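Local coordinates for protein ADP-ribosylation factor guanine nucleotide-exchange factor SEC7 (Saccharomyces cerevisiae, PDB 4OIY) that activates the GTPase ARF1 at the trans-Golgi network by catalysing guanine nucleotide exchange, and thereby takes part in vesicle budding and Golgi traffic, at residues Glu80-Gly85 against Val120-Gly125; Phe111-Ala116 against Thr132-Ser137. All coordinates share one frame; numbering follows the deposited sequence.

In the fold
Both contacts use helix 105-122 of the all-helical Sec7 domain, and together they illustrate how chemistry follows depth. Contact 1, partly buried and nearer the surface, ties the end of that helix to the loop between helices 68-79 and 88-96, and side-chain amides bonded to backbone groups carry it. Contact 2, buried closer to the centre of the chain, packs the middle of the same helix on helix 130-148 through apolar atoms, with no hydrogen bond across. The two touch directly. Phe83 of the loop meets Phe115 of the helix edge-to-face, its CZ 3.7 Å from Phe115 CE1, while Val120, one turn beyond Ala116, lays CG1 against CB of Ala133.

Contact 1 (Glu80-Gly85 against Val120-Gly125)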
ATOM      1  N   GLU A  80      -4.970  -8.912   4.203  1.00 13.67           N
ATOM      2  CA  GLU A  80      -5.559  -9.622   3.060  1.00 13.89           C
ATOM      3  C   GLU A  80      -4.555  -9.943   1.953  1.00 13.69           C
ATOM      4  O   GLU A  80      -4.823 -10.784   1.098  1.00 14.11           O
ATOM      5  CB  GLU A  80      -6.728  -8.823   2.484  1.00 14.68           C
ATOM      6  CG  GLU A  80      -7.909  -8.748   3.429  1.00 15.40           C
ATOM      7  CD  GLU A  80      -8.526 -10.111   3.666  1.00 16.47           C
ATOM      8  OE1 GLU A  80      -8.857 -10.785   2.673  1.00 17.72           O
ATOM      9  OE2 GLU A  80      -8.665 -10.504   4.841  1.00 17.83           O
ATOM     10  N   PHE A  81      -3.401  -9.290   1.971  1.00 12.77           N
ATOM     11  CA  PHE A  81      -2.389  -9.517   0.949  1.00 12.59           C
ATOM     12  C   PHE A  81      -1.609 -10.788   1.237  1.00 12.93           C
ATOM     13  O   PHE A  81      -1.299 -11.092   2.400  1.00 13.26           O
ATOM     14  CB  PHE A  81      -1.414  -8.341   0.865  1.00 11.98           C
ATOM     15  CG  PHE A  81      -1.985  -7.136   0.188  1.00 11.56           C
ATOM     16  CD1 PHE A  81      -2.870  -6.318   0.865  1.00 11.15           C
ATOM     17  CD2 PHE A  81      -1.648  -6.825  -1.123  1.00 11.25           C
ATOM     18  CE1 PHE A  81      -3.414  -5.209   0.253  1.00 11.23           C
ATOM     19  CE2 PHE A  81      -2.199  -5.724  -1.748  1.00 11.16           C
ATOM     20  CZ  PHE A  81      -3.076  -4.908  -1.050  1.00 10.97           C
ATOM     21  N   ASP A  82      -1.296 -11.520   0.173  1.00 13.71           N
ATOM     22  CA  ASP A  82      -0.405 -12.662   0.269  1.00 14.55           C
ATOM     23  C   ASP A  82       0.914 -12.297  -0.391  1.00 14.13           C
ATOM     24  O   ASP A  82       1.015 -12.280  -1.611  1.00 14.97           O
ATOM     25  CB  ASP A  82      -1.023 -13.890  -0.401  1.00 16.08           C
ATOM     26  CG  ASP A  82      -0.236 -15.161  -0.132  1.00 17.82           C
ATOM     27  OD1 ASP A  82       0.794 -15.100   0.578  1.00 19.28           O
ATOM     28  OD2 ASP A  82      -0.665 -16.235  -0.619  1.00 20.24           O
ATOM     29  N   PHE A  83       1.914 -11.988   0.432  1.00 12.83           N
ATOM     30  CA  PHE A  83       3.259 -11.666  -0.046  1.00 12.58           C
ATOM     31  C   PHE A  83       4.191 -12.872  -0.024  1.00 12.89           C
ATOM     32  O   PHE A  83       5.381 -12.730  -0.283  1.00 12.41           O
ATOM     33  CB  PHE A  83       3.886 -10.564   0.818  1.00 12.19           C
ATOM     34  CG  PHE A  83       3.091  -9.283   0.880  1.00 11.60           C
ATOM     35  CD1 PHE A  83       2.613  -8.671  -0.277  1.00 11.39           C
ATOM     36  CD2 PHE A  83       2.862  -8.666   2.097  1.00 11.59           C
ATOM     37  CE1 PHE A  83       1.905  -7.479  -0.210  1.00 11.36           C
ATOM     38  CE2 PHE A  83       2.150  -7.476   2.165  1.00 11.49           C
ATOM     39  CZ  PHE A  83       1.676  -6.884   1.008  1.00 11.11           C
ATOM     40  N   THR A  84       3.666 -14.056   0.277  1.00 13.77           N
ATOM     41  CA  THR A  84       4.522 -15.235   0.428  1.00 14.89           C
ATOM     42  C   THR A  84       5.299 -15.524  -0.860  1.00 15.13           C
ATOM     43  O   THR A  84       4.717 -15.651  -1.928  1.00 15.42           O
ATOM     44  CB  THR A  84       3.706 -16.479   0.835  1.00 15.37           C
ATOM     45  OG1 THR A  84       2.940 -16.189   2.015  1.00 16.82           O
ATOM     46  CG2 THR A  84       4.639 -17.658   1.123  1.00 15.89           C
ATOM     47  N   GLY A  85       6.626 -15.596  -0.748  1.00 15.47           N
ATOM     48  CA  GLY A  85       7.495 -15.916  -1.884  1.00 15.99           C
ATOM     49  C   GLY A  85       7.821 -14.781  -2.844  1.00 15.74           C
ATOM     50  O   GLY A  85       8.579 -14.971  -3.800  1.00 17.16           O
ATOM     51  N   VAL A 120       7.542  -9.629   6.429  1.00 10.80           N
ATOM     52  CA  VAL A 120       8.475 -10.507   7.147  1.00 11.73           C
ATOM     53  C   VAL A 120       7.760 -11.722   7.734  1.00 12.43           C
ATOM     54  O   VAL A 120       8.346 -12.803   7.799  1.00 12.68           O
ATOM     55  CB  VAL A 120       9.322  -9.776   8.209  1.00 12.07           C
ATOM     56  CG1 VAL A 120      10.175  -8.700   7.556  1.00 12.05           C
ATOM     57  CG2 VAL A 120       8.479  -9.235   9.348  1.00 12.76           C
ATOM     58  N   ASP A 121       6.501 -11.563   8.132  1.00 13.69           N
ATOM     59  CA  ASP A 121       5.727 -12.678   8.694  1.00 15.12           C
ATOM     60  C   ASP A 121       5.563 -13.787   7.666  1.00 15.40           C
ATOM     61  O   ASP A 121       5.633 -14.979   7.999  1.00 15.80           O
ATOM     62  CB  ASP A 121       4.351 -12.202   9.162  1.00 16.48           C
ATOM     63  CG  ASP A 121       3.571 -13.286   9.894  1.00 18.11           C
ATOM     64  OD1 ASP A 121       4.148 -13.955  10.777  1.00 20.13           O
ATOM     65  OD2 ASP A 121       2.375 -13.450   9.594  1.00 20.40           O
ATOM     66  N   GLN A 122       5.369 -13.392   6.417  1.00 15.09           N
ATOM     67  CA  GLN A 122       5.096 -14.332   5.342  1.00 15.30           C
ATOM     68  C   GLN A 122       6.350 -14.788   4.623  1.00 14.97           C
ATOM     69  O   GLN A 122       6.303 -15.728   3.829  1.00 15.77           O
ATOM     70  CB  GLN A 122       4.144 -13.697   4.350  1.00 16.47           C
ATOM     71  CG  GLN A 122       2.802 -13.390   4.970  1.00 17.34           C
ATOM     72  CD  GLN A 122       1.806 -12.991   3.922  1.00 18.62           C
ATOM     73  OE1 GLN A 122       2.001 -11.997   3.231  1.00 19.30           O
ATOM     74  NE2 GLN A 122       0.746 -13.782   3.769  1.00 20.32           N
ATOM     75  N   ASN A 123       7.465 -14.115   4.882  1.00 14.12           N
ATOM     76  CA  ASN A 123       8.741 -14.486   4.287  1.00 13.86           C
ATOM     77  C   ASN A 123       9.814 -14.581   5.355  1.00 14.03           C
ATOM     78  O   ASN A 123      10.755 -13.791   5.374  1.00 13.19           O
ATOM     79  CB  ASN A 123       9.126 -13.479   3.216  1.00 13.74           C
ATOM     80  CG  ASN A 123       8.158 -13.486   2.060  1.00 13.79           C
ATOM     81  OD1 ASN A 123       8.178 -14.389   1.222  1.00 14.76           O
ATOM     82  ND2 ASN A 123       7.283 -12.491   2.018  1.00 13.12           N
ATOM     83  N   PRO A 124       9.677 -15.566   6.257  1.00 14.77           N
ATOM     84  CA  PRO A 124      10.664 -15.723   7.314  1.00 15.33           C
ATOM     85  C   PRO A 124      12.047 -15.994   6.727  1.00 15.64           C
ATOM     86  O   PRO A 124      12.166 -16.653   5.690  1.00 15.88           O
ATOM     87  CB  PRO A 124      10.153 -16.935   8.107  1.00 15.52           C
ATOM     88  CG  PRO A 124       9.274 -17.677   7.171  1.00 15.58           C
ATOM     89  CD  PRO A 124       8.670 -16.643   6.265  1.00 15.14           C
ATOM     90  N   GLY A 125      13.074 -15.457   7.366  1.00 16.05           N
ATOM     91  CA  GLY A 125      14.439 -15.691   6.909  1.00 16.49           C
ATOM     92  C   GLY A 125      14.939 -14.811   5.772  1.00 16.78           C
ATOM     93  O   GLY A 125      16.102 -14.912   5.404  1.00 18.08           O
TER
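Gln122 and Asn123 share a first torsion: in each, CG stands anti to the carbonyl carbon (chi1 -63° and -64°), and both amides reach the loop 80-85 at the point where helix 105-122 of the Sec7 domain ends. The loop is shaped there by an Asx turn, in which Asp82 OD1 accepts from Thr84 N (3.1 Å) and also from Thr84 OG1 (2.8 Å). Gln122, just after the magnesium-binding Asp121, extends beyond CG past Thr84, whose OG1 lies 3.6 Å from Gln122 CB. Gln122 OE1 accepts a hydrogen bond from Phe83 N at 2.8 Å, the donor standing above the carbonyl plane. Asn123 uses both ends of its amide: ND2 gives a nearly straight bond to Phe83 O (3.0 Å, 169°) and another to Phe119 O in the last turn of helix 105-122. Phe83 is thus held through both its backbone N and O, while Phe81 CB lies over one face of its ring, toward the rim. An alanine in place of Asn123 would probably leave Phe83 O and Gly85 N without these mates and let the loop shift against the helix end. Gly85 N meets Asn123 OD1 at 2.8 Å, in the carbonyl plane and on a lone pair.

Contact 2 (Phe111-Ala116 against Thr132-Ser137); sequences FMLKFA and TAYVLS
Phe111-Ala116 of helix 105-122 and Thr132-Ser137 of helix 130-148 cross with 130° between their N-to-C directions, the segment axes approaching to 8.3 Å. The backbones come nearest at Ala116 and Tyr134, whose CA atoms are 5.0 Å apart. A methyl group suits this closeness: Ala116 CB lies 3.5 Å from Tyr134 N and 3.9 Å from Ala133 CB. Tyr134 CG lies anti to the backbone N (chi1 175°), and the ring meets the other helix at its edge, CD1 lying 3.6 Å from Leu113 N, while CE1 packs against CB of both Met112 and Leu113. On the inner side Met112, bent at chi2 and chi3, brings CE to 3.7 Å from Ser137 CB. Helix 88-96 closes this side, with Leu92 touching Met112 and Phe115, and Ile88 touching Ser137. In the conformer described, one of two, Ser137 OG donates a hydrogen bond to Ala133 O within its own helix at 2.8 Å, near the rim of the Phe115 ring. As in other Sec7 domains, these helices probably also help to form the hydrophobic groove that receives Arf. No hydrogen bond joins the segments, so their union rests on close-fitting apolar surfaces.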
ATOM      1  N   PHE A 111       1.220   2.751   7.406  1.00  9.34           N
ATOM      2  CA  PHE A 111       1.107   1.820   6.276  1.00  9.21           C
ATOM      3  C   PHE A 111       2.376   0.993   6.106  1.00  8.89           C
ATOM      4  O   PHE A 111       2.315  -0.234   5.948  1.00  8.92           O
ATOM      5  CB  PHE A 111       0.854   2.559   4.964  1.00  9.23           C
ATOM      6  CG  PHE A 111      -0.537   3.094   4.810  1.00  9.61           C
ATOM      7  CD1 PHE A 111      -1.546   2.298   4.300  1.00  9.77           C
ATOM      8  CD2 PHE A 111      -0.823   4.406   5.139  1.00 10.09           C
ATOM      9  CE1 PHE A 111      -2.818   2.798   4.129  1.00  9.93           C
ATOM     10  CE2 PHE A 111      -2.100   4.916   4.965  1.00 10.18           C
ATOM     11  CZ  PHE A 111      -3.099   4.104   4.470  1.00 10.15           C
ATOM     12  N   MET A 112       3.528   1.660   6.107  1.00  8.82           N
ATOM     13  CA  MET A 112       4.766   0.998   5.738  1.00  9.14           C
ATOM     14  C   MET A 112       5.251   0.075   6.837  1.00  9.17           C
ATOM     15  O   MET A 112       5.855  -0.958   6.542  1.00  8.64           O
ATOM     16  CB  MET A 112       5.823   2.022   5.310  1.00  9.86           C
ATOM     17  CG  MET A 112       5.342   2.911   4.151  1.00 10.26           C
ATOM     18  SD  MET A 112       4.504   2.034   2.800  1.00 11.77           S
ATOM     19  CE  MET A 112       5.864   0.993   2.344  1.00 11.48           C
ATOM     20  N   LEU A 113       4.968   0.412   8.098  1.00  9.17           N
ATOM     21  CA  LEU A 113       5.313  -0.499   9.195  1.00  9.76           C
ATOM     22  C   LEU A 113       4.471  -1.767   9.141  1.00  9.35           C
ATOM     23  O   LEU A 113       5.000  -2.866   9.323  1.00  9.17           O
ATOM     24  CB  LEU A 113       5.205   0.167  10.571  1.00 10.50           C
ATOM     25  CG  LEU A 113       5.565  -0.748  11.751  1.00 11.44           C
ATOM     26  CD1 LEU A 113       6.985  -1.287  11.647  1.00 11.83           C
ATOM     27  CD2 LEU A 113       5.347   0.008  13.055  1.00 11.83           C
ATOM     28  N   LYS A 114       3.174  -1.627   8.876  1.00  9.13           N
ATOM     29  CA  LYS A 114       2.306  -2.795   8.769  1.00  9.13           C
ATOM     30  C   LYS A 114       2.676  -3.643   7.553  1.00  8.55           C
ATOM     31  O   LYS A 114       2.696  -4.871   7.636  1.00  8.17           O
ATOM     32  CB  LYS A 114       0.841  -2.383   8.696  1.00  9.99           C
ATOM     33  CG  LYS A 114      -0.132  -3.544   8.616  1.00 11.00           C
ATOM     34  CD  LYS A 114      -0.120  -4.448   9.841  1.00 12.12           C
ATOM     35  CE  LYS A 114      -1.114  -5.586   9.649  1.00 13.30           C
ATOM     36  NZ  LYS A 114      -1.060  -6.625  10.709  1.00 14.31           N
ATOM     37  N   PHE A 115       2.963  -2.992   6.428  1.00  8.17           N
ATOM     38  CA  PHE A 115       3.473  -3.701   5.255  1.00  8.25           C
ATOM     39  C   PHE A 115       4.715  -4.515   5.612  1.00  8.30           C
ATOM     40  O   PHE A 115       4.795  -5.703   5.294  1.00  8.17           O
ATOM     41  CB  PHE A 115       3.802  -2.729   4.125  1.00  8.29           C
ATOM     42  CG  PHE A 115       4.608  -3.347   3.025  1.00  8.20           C
ATOM     43  CD1 PHE A 115       3.982  -4.106   2.051  1.00  8.28           C
ATOM     44  CD2 PHE A 115       5.987  -3.212   2.990  1.00  8.14           C
ATOM     45  CE1 PHE A 115       4.714  -4.712   1.058  1.00  8.41           C
ATOM     46  CE2 PHE A 115       6.730  -3.825   1.994  1.00  8.39           C
ATOM     47  CZ  PHE A 115       6.085  -4.574   1.029  1.00  8.37           C
ATOM     48  N   ALA A 116       5.672  -3.879   6.278  1.00  8.34           N
ATOM     49  CA  ALA A 116       6.935  -4.539   6.629  1.00  8.86           C
ATOM     50  C   ALA A 116       6.679  -5.737   7.527  1.00  9.46           C
ATOM     51  O   ALA A 116       7.266  -6.798   7.334  1.00  9.16           O
ATOM     52  CB  ALA A 116       7.879  -3.555   7.313  1.00  8.84           C
ATOM     53  N   THR A 132      14.222  -3.640   8.982  1.00 10.02           N
ATOM     54  CA  THR A 132      14.986  -3.690   7.735  1.00  9.87           C
ATOM     55  C   THR A 132      14.061  -3.546   6.533  1.00  9.36           C
ATOM     56  O   THR A 132      14.329  -2.752   5.639  1.00  9.03           O
ATOM     57  CB  THR A 132      15.761  -5.008   7.624  1.00 10.26           C
ATOM     58  OG1 THR A 132      16.615  -5.153   8.766  1.00 11.19           O
ATOM     59  CG2 THR A 132      16.586  -5.051   6.353  1.00 10.39           C
ATOM     60  N   ALA A 133      12.964  -4.301   6.525  1.00  9.13           N
ATOM     61  CA  ALA A 133      11.989  -4.206   5.441  1.00  8.78           C
ATOM     62  C   ALA A 133      11.322  -2.826   5.411  1.00  8.76           C
ATOM     63  O   ALA A 133      11.065  -2.273   4.345  1.00  8.89           O
ATOM     64  CB  ALA A 133      10.944  -5.307   5.559  1.00  8.80           C
ATOM     65  N   TYR A 134      11.060  -2.276   6.593  1.00  8.78           N
ATOM     66  CA  TYR A 134      10.465  -0.953   6.744  1.00  8.77           C
ATOM     67  C   TYR A 134      11.322   0.119   6.078  1.00  8.48           C
ATOM     68  O   TYR A 134      10.860   0.831   5.199  1.00  8.54           O
ATOM     69  CB  TYR A 134      10.274  -0.646   8.235  1.00  8.88           C
ATOM     70  CG  TYR A 134       9.777   0.746   8.591  1.00  9.34           C
ATOM     71  CD1 TYR A 134       8.459   1.124   8.368  1.00  9.63           C
ATOM     72  CD2 TYR A 134      10.611   1.656   9.231  1.00  9.90           C
ATOM     73  CE1 TYR A 134       8.002   2.377   8.733  1.00 10.06           C
ATOM     74  CE2 TYR A 134      10.159   2.912   9.594  1.00 10.21           C
ATOM     75  CZ  TYR A 134       8.855   3.269   9.346  1.00 10.52           C
ATOM     76  OH  TYR A 134       8.409   4.524   9.722  1.00 11.92           O
ATOM     77  N   VAL A 135      12.591   0.224   6.478  1.00  8.36           N
ATOM     78  CA  VAL A 135      13.439   1.274   5.910  1.00  8.44           C
ATOM     79  C   VAL A 135      13.746   1.044   4.437  1.00  8.06           C
ATOM     80  O   VAL A 135      13.833   1.994   3.655  1.00  8.56           O
ATOM     81  CB  VAL A 135      14.747   1.508   6.696  1.00  8.57           C
ATOM     82  CG1 VAL A 135      14.441   1.901   8.134  1.00  8.80           C
ATOM     83  CG2 VAL A 135      15.673   0.305   6.617  1.00  8.67           C
ATOM     84  N   LEU A 136      13.902  -0.222   4.051  1.00  7.96           N
ATOM     85  CA  LEU A 136      14.176  -0.549   2.660  1.00  7.93           C
ATOM     86  C   LEU A 136      13.016  -0.121   1.771  1.00  8.13           C
ATOM     87  O   LEU A 136      13.231   0.332   0.654  1.00  7.99           O
ATOM     88  CB  LEU A 136      14.452  -2.045   2.509  1.00  7.80           C
ATOM     89  CG  LEU A 136      14.790  -2.548   1.101  1.00  7.84           C
ATOM     90  CD1 LEU A 136      15.949  -1.764   0.509  1.00  7.83           C
ATOM     91  CD2 LEU A 136      15.116  -4.031   1.146  1.00  7.93           C
ATOM     92  N   SER A 137      11.790  -0.240   2.282  1.00  8.27           N
ATOM     93  CA  SER A 137      10.610   0.141   1.510  0.50  8.46           C
ATOM     94  C   SER A 137      10.626   1.622   1.135  1.00  8.63           C
ATOM     95  O   SER A 137      10.273   1.980   0.026  1.00  8.46           O
ATOM     96  CB  SER A 137       9.333  -0.209   2.269  0.50  8.52           C
ATOM     97  OG  SER A 137       9.223  -1.607   2.408  0.50  8.48           O
TER